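Local coordinates for protein nucleoporin NUP82 (Saccharomyces cerevisiae, PDB 3PBP) that forms part of the nuclear pore complex, its N-terminal beta-propeller domain, present here, binding the nucleoporin NUP116, at residues N167-S172 and D176-D181. The protein carries 1 engineered substitution. Numbering follows the deposited sequence.
Sequences NKPNNS and DARVND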
loop_
_atom_site.group_PDB
_atom_site.type_symbol
_atom_site.label_atom_id
_atom_site.label_comp_id
_atom_site.label_asym_id
_atom_site.label_seq_id
_atom_site.Cartn_x
_atom_site.Cartn_y
_atom_site.Cartn_z
ATOM N N ASN A 167 1.302 4.339 -9.267
ATOM C CA ASN A 167 1.819 5.437 -8.444
ATOM C C ASN A 167 3.088 6.017 -9.082
ATOM O O ASN A 167 4.104 6.227 -8.415
ATOM C CB ASN A 167 2.086 4.970 -6.996
ATOM C CG ASN A 167 2.092 6.129 -5.997
ATOM O OD1 ASN A 167 1.208 6.989 -6.020
ATOM N ND2 ASN A 167 3.079 6.146 -5.111
ATOM N N LYS A 168 3.007 6.269 -10.389
ATOM C CA LYS A 168 4.123 6.819 -11.149
ATOM C C LYS A 168 4.431 8.235 -10.684
ATOM O O LYS A 168 3.548 8.946 -10.184
ATOM C CB LYS A 168 3.786 6.853 -12.638
ATOM C CG LYS A 168 3.458 5.512 -13.253
ATOM C CD LYS A 168 3.055 5.688 -14.705
ATOM C CE LYS A 168 2.375 4.442 -15.261
ATOM N NZ LYS A 168 1.728 4.688 -16.588
ATOM N N PRO A 169 5.694 8.667 -10.834
ATOM C CA PRO A 169 6.048 10.022 -10.408
ATOM C C PRO A 169 5.293 11.078 -11.224
ATOM O O PRO A 169 4.915 10.841 -12.374
ATOM C CB PRO A 169 7.557 10.069 -10.632
ATOM C CG PRO A 169 7.975 8.641 -10.439
ATOM C CD PRO A 169 6.898 7.896 -11.185
ATOM N N ASN A 170 5.072 12.238 -10.609
ATOM C CA ASN A 170 4.372 13.341 -11.257
ATOM C C ASN A 170 5.277 14.532 -11.524
ATOM O O ASN A 170 6.384 14.636 -10.983
ATOM C CB ASN A 170 3.209 13.829 -10.392
ATOM C CG ASN A 170 1.985 12.954 -10.516
ATOM O OD1 ASN A 170 1.483 12.724 -11.619
ATOM N ND2 ASN A 170 1.485 12.465 -9.381
ATOM N N ASN A 171 4.777 15.426 -12.374
ATOM C CA ASN A 171 5.468 16.656 -12.730
ATOM C C ASN A 171 4.665 17.749 -12.072
ATOM O O ASN A 171 4.291 18.732 -12.709
ATOM C CB ASN A 171 5.480 16.868 -14.245
ATOM C CG ASN A 171 6.553 16.048 -14.933
ATOM O OD1 ASN A 171 7.752 16.248 -14.694
ATOM N ND2 ASN A 171 6.133 15.112 -15.784
ATOM N N SER A 172 4.375 17.547 -10.794
ATOM C CA SER A 172 3.608 18.510 -10.031
ATOM C C SER A 172 4.496 19.148 -8.990
ATOM O O SER A 172 5.594 18.670 -8.714
ATOM C CB SER A 172 2.435 17.829 -9.329
ATOM O OG SER A 172 1.504 17.319 -10.257
ATOM N N ASP A 176 0.934 16.687 -1.964
ATOM C CA ASP A 176 0.180 15.502 -2.373
ATOM C C ASP A 176 -0.159 15.268 -3.848
ATOM O O ASP A 176 -1.325 15.052 -4.187
ATOM C CB ASP A 176 -1.118 15.431 -1.556
ATOM C CG ASP A 176 -0.950 15.966 -0.140
ATOM O OD1 ASP A 176 0.016 15.561 0.549
ATOM O OD2 ASP A 176 -1.796 16.790 0.282
ATOM N N ALA A 177 0.839 15.288 -4.723
ATOM C CA ALA A 177 0.571 15.020 -6.132
ATOM C C ALA A 177 0.077 13.566 -6.219
ATOM O O ALA A 177 -0.964 13.272 -6.821
ATOM C CB ALA A 177 1.844 15.200 -6.955
ATOM N N ARG A 178 0.842 12.671 -5.592
ATOM C CA ARG A 178 0.551 11.229 -5.520
ATOM C C ARG A 178 1.089 10.767 -4.150
ATOM O O ARG A 178 1.624 11.587 -3.384
ATOM C CB ARG A 178 1.290 10.482 -6.629
ATOM C CG ARG A 178 2.773 10.831 -6.633
ATOM C CD ARG A 178 3.643 9.733 -7.184
ATOM N NE ARG A 178 5.000 9.875 -6.667
ATOM C CZ ARG A 178 5.942 8.948 -6.769
ATOM N NH1 ARG A 178 5.683 7.802 -7.379
ATOM N NH2 ARG A 178 7.136 9.161 -6.243
ATOM N N VAL A 179 0.977 9.475 -3.840
ATOM C CA VAL A 179 1.467 8.987 -2.551
ATOM C C VAL A 179 2.990 8.876 -2.501
ATOM O O VAL A 179 3.594 8.146 -3.287
ATOM C CB VAL A 179 0.880 7.615 -2.200
ATOM C CG1 VAL A 179 1.222 7.261 -0.765
ATOM C CG2 VAL A 179 -0.605 7.628 -2.408
ATOM N N ASN A 180 3.600 9.593 -1.562
ATOM C CA ASN A 180 5.047 9.592 -1.391
ATOM C C ASN A 180 5.441 9.075 -0.023
ATOM O O ASN A 180 4.626 9.041 0.895
ATOM C CB ASN A 180 5.601 11.007 -1.563
ATOM C CG ASN A 180 5.516 11.495 -3.001
ATOM O OD1 ASN A 180 6.314 11.082 -3.852
ATOM N ND2 ASN A 180 4.539 12.363 -3.288
ATOM N N ASP A 181 6.699 8.669 0.102
ATOM C CA ASP A 181 7.237 8.158 1.360
ATOM C C ASP A 181 6.522 6.925 1.919
ATOM O O ASP A 181 6.131 6.903 3.086
ATOM C CB ASP A 181 7.220 9.274 2.404
ATOM C CG ASP A 181 7.902 10.552 1.909
ATOM O OD1 ASP A 181 9.158 10.585 1.862
ATOM O OD2 ASP A 181 7.181 11.519 1.558
#
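R178 runs its side chain alongside P169 and across N167, with CA of P169 over one face of the guanidinium, 3.6 Å above its plane. NH1 lies close to the main-chain O of N167, at the guanidinium edge, though the modelled bond is too short and bent for its geometry to be trusted. CG of R178 sits between its backbone N and carbonyl carbon (chi1 52°), and the extended chain to NE carries the guanidinium up to N167 and P169. NE and NH2 make weak hydrogen bonds to OD1 of N180, while NH2 also reaches the main-chain O of D148. Cut back to an alanine, the residue would probably leave the O of D148 without this donor and P169 without the group packed beneath it.

N167 answers through its amide, which can give and accept at once. ND2 donates to O of V179 at 2.8 Å, nearly straight at 167° and on a lone pair in the carbonyl plane, and OD1 takes a weak bond from N of V179. The amide thus reads both polar groups of one residue, much as a neighbouring strand would, and ND2 also bonds O of D149. N170 brings ND2 to 3.4 Å from CB of R178, the amide standing almost perpendicular to the guanidinium. Further along, CB of S172 meets CB of A177 at 3.6 Å, where small side chains allow close approach.

Segment 167-172 follows strand 164-166 and runs up to strand 172-174; segment 176-181 leads into strand 182-187. N167 and V179 pack on F208 and F206 of strand 204-208, whereas S172 pairs antiparallel with a strand of the NUP116 chain, continuing the sheet across the interface.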